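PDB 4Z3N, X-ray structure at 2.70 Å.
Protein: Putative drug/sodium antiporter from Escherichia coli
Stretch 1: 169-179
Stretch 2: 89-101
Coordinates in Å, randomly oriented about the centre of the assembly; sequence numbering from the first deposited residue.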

ATOM      1  N   GLY A 169      -1.592 -11.250  -5.544  1.00 35.18           N
ATOM      2  CA  GLY A 169      -2.273 -10.895  -4.310  1.00 32.43           C
ATOM      3  C   GLY A 169      -2.636 -12.109  -3.464  1.00 32.37           C
ATOM      4  O   GLY A 169      -2.274 -12.189  -2.291  1.00 31.72           O
ATOM      5  N   VAL A 170      -3.348 -13.061  -4.065  1.00 32.84           N
ATOM      6  CA  VAL A 170      -3.643 -14.340  -3.411  1.00 32.00           C
ATOM      7  C   VAL A 170      -2.387 -15.002  -2.795  1.00 36.30           C
ATOM      8  O   VAL A 170      -2.384 -15.382  -1.614  1.00 34.95           O
ATOM      9  CB  VAL A 170      -4.281 -15.338  -4.400  1.00 33.22           C
ATOM     10  CG1 VAL A 170      -4.456 -16.726  -3.746  1.00 40.70           C
ATOM     11  CG2 VAL A 170      -5.597 -14.810  -4.912  1.00 34.27           C
ATOM     12  N   MET A 171      -1.335 -15.126  -3.602  1.00 29.91           N
ATOM     13  CA  MET A 171      -0.095 -15.761  -3.193  1.00 31.66           C
ATOM     14  C   MET A 171       0.586 -15.010  -2.053  1.00 35.69           C
ATOM     15  O   MET A 171       0.984 -15.619  -1.042  1.00 34.54           O
ATOM     16  CB  MET A 171       0.847 -15.874  -4.388  1.00 34.94           C
ATOM     17  CG  MET A 171       0.303 -16.725  -5.535  1.00 37.27           C
ATOM     18  SD  MET A 171       0.030 -18.467  -5.109  1.00 46.00           S
ATOM     19  CE  MET A 171      -1.462 -18.376  -4.128  1.00 41.09           C
ATOM     20  N   MET A 172       0.721 -13.695  -2.225  1.00 35.56           N
ATOM     21  CA  MET A 172       1.232 -12.824  -1.173  1.00 33.95           C
ATOM     22  C   MET A 172       0.430 -13.040   0.099  1.00 34.50           C
ATOM     23  O   MET A 172       1.002 -13.212   1.177  1.00 38.36           O
ATOM     24  CB  MET A 172       1.155 -11.355  -1.589  1.00 36.06           C
ATOM     25  CG  MET A 172       2.069 -10.955  -2.750  1.00 41.87           C
ATOM     26  SD  MET A 172       3.707 -10.484  -2.178  1.00 50.84           S
ATOM     27  CE  MET A 172       3.295  -9.156  -1.044  1.00 44.01           C
ATOM     28  N   GLY A 173      -0.895 -13.044  -0.037  1.00 29.26           N
ATOM     29  CA  GLY A 173      -1.789 -13.246   1.091  1.00 33.10           C
ATOM     30  C   GLY A 173      -1.649 -14.627   1.715  1.00 34.39           C
ATOM     31  O   GLY A 173      -1.747 -14.798   2.934  1.00 31.35           O
ATOM     32  N   LEU A 174      -1.403 -15.615   0.868  1.00 34.67           N
ATOM     33  CA  LEU A 174      -1.180 -16.974   1.333  1.00 35.29           C
ATOM     34  C   LEU A 174       0.089 -17.085   2.204  1.00 36.50           C
ATOM     35  O   LEU A 174       0.024 -17.553   3.341  1.00 35.07           O
ATOM     36  CB  LEU A 174      -1.106 -17.922   0.128  1.00 33.65           C
ATOM     37  CG  LEU A 174      -1.014 -19.414   0.427  1.00 40.76           C
ATOM     38  CD1 LEU A 174      -1.897 -19.719   1.584  1.00 40.43           C
ATOM     39  CD2 LEU A 174      -1.451 -20.227  -0.774  1.00 48.21           C
ATOM     40  N   PHE A 175       1.234 -16.639   1.688  1.00 31.73           N
ATOM     41  CA  PHE A 175       2.493 -16.804   2.411  1.00 29.84           C
ATOM     42  C   PHE A 175       2.681 -15.811   3.572  1.00 36.27           C
ATOM     43  O   PHE A 175       3.383 -16.094   4.544  1.00 36.50           O
ATOM     44  CB  PHE A 175       3.657 -16.706   1.438  1.00 27.87           C
ATOM     45  CG  PHE A 175       3.832 -17.933   0.582  1.00 36.17           C
ATOM     46  CD1 PHE A 175       4.609 -19.011   1.029  1.00 28.27           C
ATOM     47  CD2 PHE A 175       3.230 -18.016  -0.675  1.00 36.32           C
ATOM     48  CE1 PHE A 175       4.781 -20.136   0.242  1.00 28.55           C
ATOM     49  CE2 PHE A 175       3.397 -19.156  -1.473  1.00 38.14           C
ATOM     50  CZ  PHE A 175       4.173 -20.215  -1.014  1.00 35.07           C
ATOM     51  N   GLN A 176       2.047 -14.649   3.476  1.00 36.29           N
ATOM     52  CA  GLN A 176       2.022 -13.711   4.584  1.00 31.07           C
ATOM     53  C   GLN A 176       1.118 -14.216   5.742  1.00 34.69           C
ATOM     54  O   GLN A 176       1.440 -14.030   6.919  1.00 33.94           O
ATOM     55  CB  GLN A 176       1.556 -12.350   4.093  1.00 30.85           C
ATOM     56  CG  GLN A 176       1.082 -11.452   5.207  1.00 32.15           C
ATOM     57  CD  GLN A 176       0.480 -10.169   4.704  1.00 33.85           C
ATOM     58  OE1 GLN A 176      -0.132 -10.128   3.633  1.00 38.42           O
ATOM     59  NE2 GLN A 176       0.655  -9.103   5.470  1.00 30.05           N
ATOM     60  N   GLY A 177       0.003 -14.868   5.412  1.00 32.02           N
ATOM     61  CA  GLY A 177      -0.865 -15.458   6.427  1.00 33.06           C
ATOM     62  C   GLY A 177      -0.172 -16.551   7.240  1.00 34.78           C
ATOM     63  O   GLY A 177      -0.318 -16.628   8.468  1.00 32.10           O
ATOM     64  N   ALA A 178       0.619 -17.368   6.551  1.00 31.72           N
ATOM     65  CA  ALA A 178       1.381 -18.441   7.178  1.00 33.16           C
ATOM     66  C   ALA A 178       2.664 -17.958   7.850  1.00 36.80           C
ATOM     67  O   ALA A 178       3.426 -18.762   8.374  1.00 40.73           O
ATOM     68  CB  ALA A 178       1.721 -19.500   6.154  1.00 34.86           C
ATOM     69  N   GLY A 179       2.921 -16.653   7.800  1.00 39.52           N
ATOM     70  CA  GLY A 179       4.129 -16.092   8.373  1.00 33.97           C
ATOM     71  C   GLY A 179       5.410 -16.484   7.646  1.00 38.12           C
ATOM     72  O   GLY A 179       6.507 -16.372   8.200  1.00 36.70           O
TER
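Stretch 2, residues 89-101: QIGMGSLLSRAIG

The apolar centre of the contact is formed by Met 92 and Leu 96 of stretch 2, one turn apart and both pointing toward stretch 1, against Leu 174 and Val 170. Leu 96 (chi1 t, chi2 p) lays its CD2 3.4 Å from CD1 of Leu 174 and only 3.0 Å from O of Leu 174, a tight approach to the backbone; the same CD2 is 3.8 Å from CA of Gly 177 and 3.8 Å from N of Ala 178. The CA-to-CB bond of Leu 174 points away overall, yet its chi1 t, chi2 p side chain still brings CD1 into the contact. Met 92 (t, p, t) runs along the neighbouring turn: its CG lies 3.4 Å from C of Gly 173 and 3.5 Å from N of Leu 174, while its CE reaches CD1 of Leu 174 at 3.9 Å and CG1 of Val 170 at 4.3 Å.

Stretch 2 is helical from Gln 89 to Gly 101, a continuation of a helix that begins earlier in the chain, and it packs on helix 169-177 of stretch 1 with the two helices running the same general way. Their N-to-C directions differ by 29° (signed crossing angle -29°), and the axes approach to 7.3 Å, a close packing for two helices. Glycines make this closeness possible. CA of Gly 173 is 4.1 Å from CA of Gln 89, and one turn on, CA of Gly 177 is 4.2 Å from CA of Gly 93, so the register advances by four residues on each helix. A CB on Gly 173 would point toward stretch 2 and fall 2.3 Å from CB of Met 92 and 2.6 Å from O of Gln 89; one on Gly 177 would lie 2.7 Å from CD2 of Leu 96. With no side chain at Gly 173 or Gly 177, the backbones come close there, and CA of Gly 93 makes a CA-H...O contact with O of Gly 173 at 3.5 Å. CA of Gln 89 makes another with O of Gly 169, also at 3.5 Å.

Toward the C-terminal end the contact thins. CB of Ser 97 rests 3.6 Å from O of Gly 177, and CD1 of Ile 100 lies 3.7 Å from CA of Ala 178 and 4.1 Å from its CB. Stretch 1 then leaves the helix at Gly 179, whose positive phi (68°) closes a Schellman motif and which does not touch stretch 2.

The polar edge belongs to Gln 89, which has the largest area covered by the other stretch. Its side chain, extended through chi1 and chi2 (both t), sits as a knob among Gly 169, Met 172, Gly 173 and Gln 176, with CG 3.7 Å from CB of Met 172. At its tip NE2 of Gln 89 donates a hydrogen bond to OE1 of Gln 176, 2.6 Å long with an angle of 137° at the hydrogen. NE2 of Gln 176 is hydrogen-bonded elsewhere in the structure.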

ATOM      1  N   GLN A  89      -4.916  -9.453  -0.982  1.00 33.61           N
ATOM      2  CA  GLN A  89      -3.852  -9.972  -0.148  1.00 30.29           C
ATOM      3  C   GLN A  89      -4.238  -9.999   1.337  1.00 31.36           C
ATOM      4  O   GLN A  89      -3.996 -10.996   2.009  1.00 30.72           O
ATOM      5  CB  GLN A  89      -2.577  -9.158  -0.358  1.00 27.32           C
ATOM      6  CG  GLN A  89      -1.425  -9.666   0.443  1.00 31.02           C
ATOM      7  CD  GLN A  89      -0.303  -8.666   0.559  1.00 34.55           C
ATOM      8  OE1 GLN A  89      -0.248  -7.683  -0.175  1.00 44.97           O
ATOM      9  NE2 GLN A  89       0.606  -8.912   1.492  1.00 37.32           N
ATOM     10  N   ILE A  90      -4.841  -8.915   1.827  1.00 28.23           N
ATOM     11  CA  ILE A  90      -5.116  -8.735   3.250  1.00 28.40           C
ATOM     12  C   ILE A  90      -6.313  -9.621   3.630  1.00 30.64           C
ATOM     13  O   ILE A  90      -6.328 -10.248   4.685  1.00 31.05           O
ATOM     14  CB  ILE A  90      -5.386  -7.221   3.603  1.00 34.44           C
ATOM     15  CG1 ILE A  90      -4.121  -6.382   3.426  1.00 35.39           C
ATOM     16  CG2 ILE A  90      -5.840  -7.036   5.050  1.00 34.08           C
ATOM     17  CD1 ILE A  90      -2.982  -6.765   4.383  1.00 36.80           C
ATOM     18  N   GLY A  91      -7.300  -9.698   2.750  1.00 28.18           N
ATOM     19  CA  GLY A  91      -8.384 -10.635   2.929  1.00 28.70           C
ATOM     20  C   GLY A  91      -7.820 -12.039   3.084  1.00 31.64           C
ATOM     21  O   GLY A  91      -8.201 -12.801   3.986  1.00 33.36           O
ATOM     22  N   MET A  92      -6.903 -12.394   2.199  1.00 30.20           N
ATOM     23  CA  MET A  92      -6.243 -13.677   2.312  1.00 32.92           C
ATOM     24  C   MET A  92      -5.449 -13.757   3.627  1.00 35.21           C
ATOM     25  O   MET A  92      -5.676 -14.658   4.432  1.00 37.29           O
ATOM     26  CB  MET A  92      -5.335 -13.916   1.109  1.00 32.04           C
ATOM     27  CG  MET A  92      -4.859 -15.368   0.956  1.00 41.62           C
ATOM     28  SD  MET A  92      -6.154 -16.578   0.583  1.00 43.69           S
ATOM     29  CE  MET A  92      -5.172 -18.026   0.243  1.00 48.90           C
ATOM     30  N   GLY A  93      -4.535 -12.811   3.841  1.00 31.63           N
ATOM     31  CA  GLY A  93      -3.720 -12.781   5.037  1.00 27.72           C
ATOM     32  C   GLY A  93      -4.543 -12.784   6.321  1.00 32.75           C
ATOM     33  O   GLY A  93      -4.194 -13.415   7.315  1.00 30.44           O
ATOM     34  N   SER A  94      -5.661 -12.079   6.303  1.00 31.46           N
ATOM     35  CA  SER A  94      -6.435 -11.908   7.519  1.00 29.12           C
ATOM     36  C   SER A  94      -7.119 -13.234   7.884  1.00 32.15           C
ATOM     37  O   SER A  94      -7.088 -13.687   9.028  1.00 29.38           O
ATOM     38  CB  SER A  94      -7.447 -10.777   7.327  1.00 24.16           C
ATOM     39  OG  SER A  94      -8.243 -10.587   8.477  1.00 27.84           O
ATOM     40  N   LEU A  95      -7.701 -13.865   6.874  1.00 32.33           N
ATOM     41  CA  LEU A  95      -8.523 -15.043   7.054  1.00 32.85           C
ATOM     42  C   LEU A  95      -7.692 -16.310   7.328  1.00 35.20           C
ATOM     43  O   LEU A  95      -8.059 -17.146   8.151  1.00 30.42           O
ATOM     44  CB  LEU A  95      -9.375 -15.228   5.811  1.00 34.50           C
ATOM     45  CG  LEU A  95     -10.839 -15.510   6.043  1.00 36.57           C
ATOM     46  CD1 LEU A  95     -11.243 -14.760   7.268  1.00 39.43           C
ATOM     47  CD2 LEU A  95     -11.653 -15.062   4.848  1.00 36.25           C
ATOM     48  N   LEU A  96      -6.573 -16.434   6.623  1.00 33.28           N
ATOM     49  CA  LEU A  96      -5.702 -17.583   6.746  1.00 34.88           C
ATOM     50  C   LEU A  96      -5.021 -17.602   8.113  1.00 35.81           C
ATOM     51  O   LEU A  96      -4.977 -18.635   8.797  1.00 34.46           O
ATOM     52  CB  LEU A  96      -4.663 -17.577   5.612  1.00 33.48           C
ATOM     53  CG  LEU A  96      -3.570 -18.653   5.685  1.00 36.82           C
ATOM     54  CD1 LEU A  96      -4.172 -20.043   5.567  1.00 40.99           C
ATOM     55  CD2 LEU A  96      -2.487 -18.440   4.640  1.00 34.57           C
ATOM     56  N   SER A  97      -4.506 -16.445   8.509  1.00 34.50           N
ATOM     57  CA  SER A  97      -3.807 -16.311   9.778  1.00 34.52           C
ATOM     58  C   SER A  97      -4.715 -16.593  10.997  1.00 33.41           C
ATOM     59  O   SER A  97      -4.229 -17.106  12.008  1.00 30.84           O
ATOM     60  CB  SER A  97      -3.184 -14.911   9.894  1.00 29.60           C
ATOM     61  OG  SER A  97      -4.158 -13.991  10.344  1.00 27.61           O
ATOM     62  N   ARG A  98      -6.006 -16.250  10.911  1.00 30.86           N
ATOM     63  CA  ARG A  98      -6.952 -16.596  11.990  1.00 35.42           C
ATOM     64  C   ARG A  98      -7.277 -18.098  11.977  1.00 33.47           C
ATOM     65  O   ARG A  98      -7.356 -18.724  13.037  1.00 34.15           O
ATOM     66  CB  ARG A  98      -8.262 -15.783  11.918  1.00 29.92           C
ATOM     67  CG  ARG A  98      -8.047 -14.310  11.670  1.00 34.82           C
ATOM     68  CD  ARG A  98      -9.014 -13.393  12.396  1.00 34.54           C
ATOM     69  NE  ARG A  98     -10.313 -13.160  11.753  1.00 30.66           N
ATOM     70  CZ  ARG A  98     -10.510 -12.690  10.532  1.00 27.69           C
ATOM     71  NH1 ARG A  98      -9.499 -12.425   9.735  1.00 35.35           N
ATOM     72  NH2 ARG A  98     -11.737 -12.499  10.105  1.00 32.85           N
ATOM     73  N   ALA A  99      -7.450 -18.667  10.787  1.00 35.11           N
ATOM     74  CA  ALA A  99      -7.627 -20.117  10.643  1.00 37.29           C
ATOM     75  C   ALA A  99      -6.441 -20.899  11.218  1.00 36.66           C
ATOM     76  O   ALA A  99      -6.624 -21.883  11.923  1.00 33.93           O
ATOM     77  CB  ALA A  99      -7.829 -20.492   9.185  1.00 36.77           C
ATOM     78  N   ILE A 100      -5.226 -20.472  10.900  1.00 36.59           N
ATOM     79  CA  ILE A 100      -4.054 -21.161  11.420  1.00 37.87           C
ATOM     80  C   ILE A 100      -3.997 -21.060  12.942  1.00 39.74           C
ATOM     81  O   ILE A 100      -3.769 -22.049  13.614  1.00 40.97           O
ATOM     82  CB  ILE A 100      -2.747 -20.609  10.830  1.00 37.41           C
ATOM     83  CG1 ILE A 100      -2.700 -20.846   9.315  1.00 36.86           C
ATOM     84  CG2 ILE A 100      -1.552 -21.225  11.551  1.00 34.34           C
ATOM     85  CD1 ILE A 100      -1.466 -20.264   8.637  1.00 32.34           C
ATOM     86  N   GLY A 101      -4.213 -19.862  13.476  1.00 39.54           N
ATOM     87  CA  GLY A 101      -4.175 -19.650  14.906  1.00 34.63           C
ATOM     88  C   GLY A 101      -5.234 -20.478  15.616  1.00 40.55           C
ATOM     89  O   GLY A 101      -4.999 -21.003  16.708  1.00 40.57           O
TER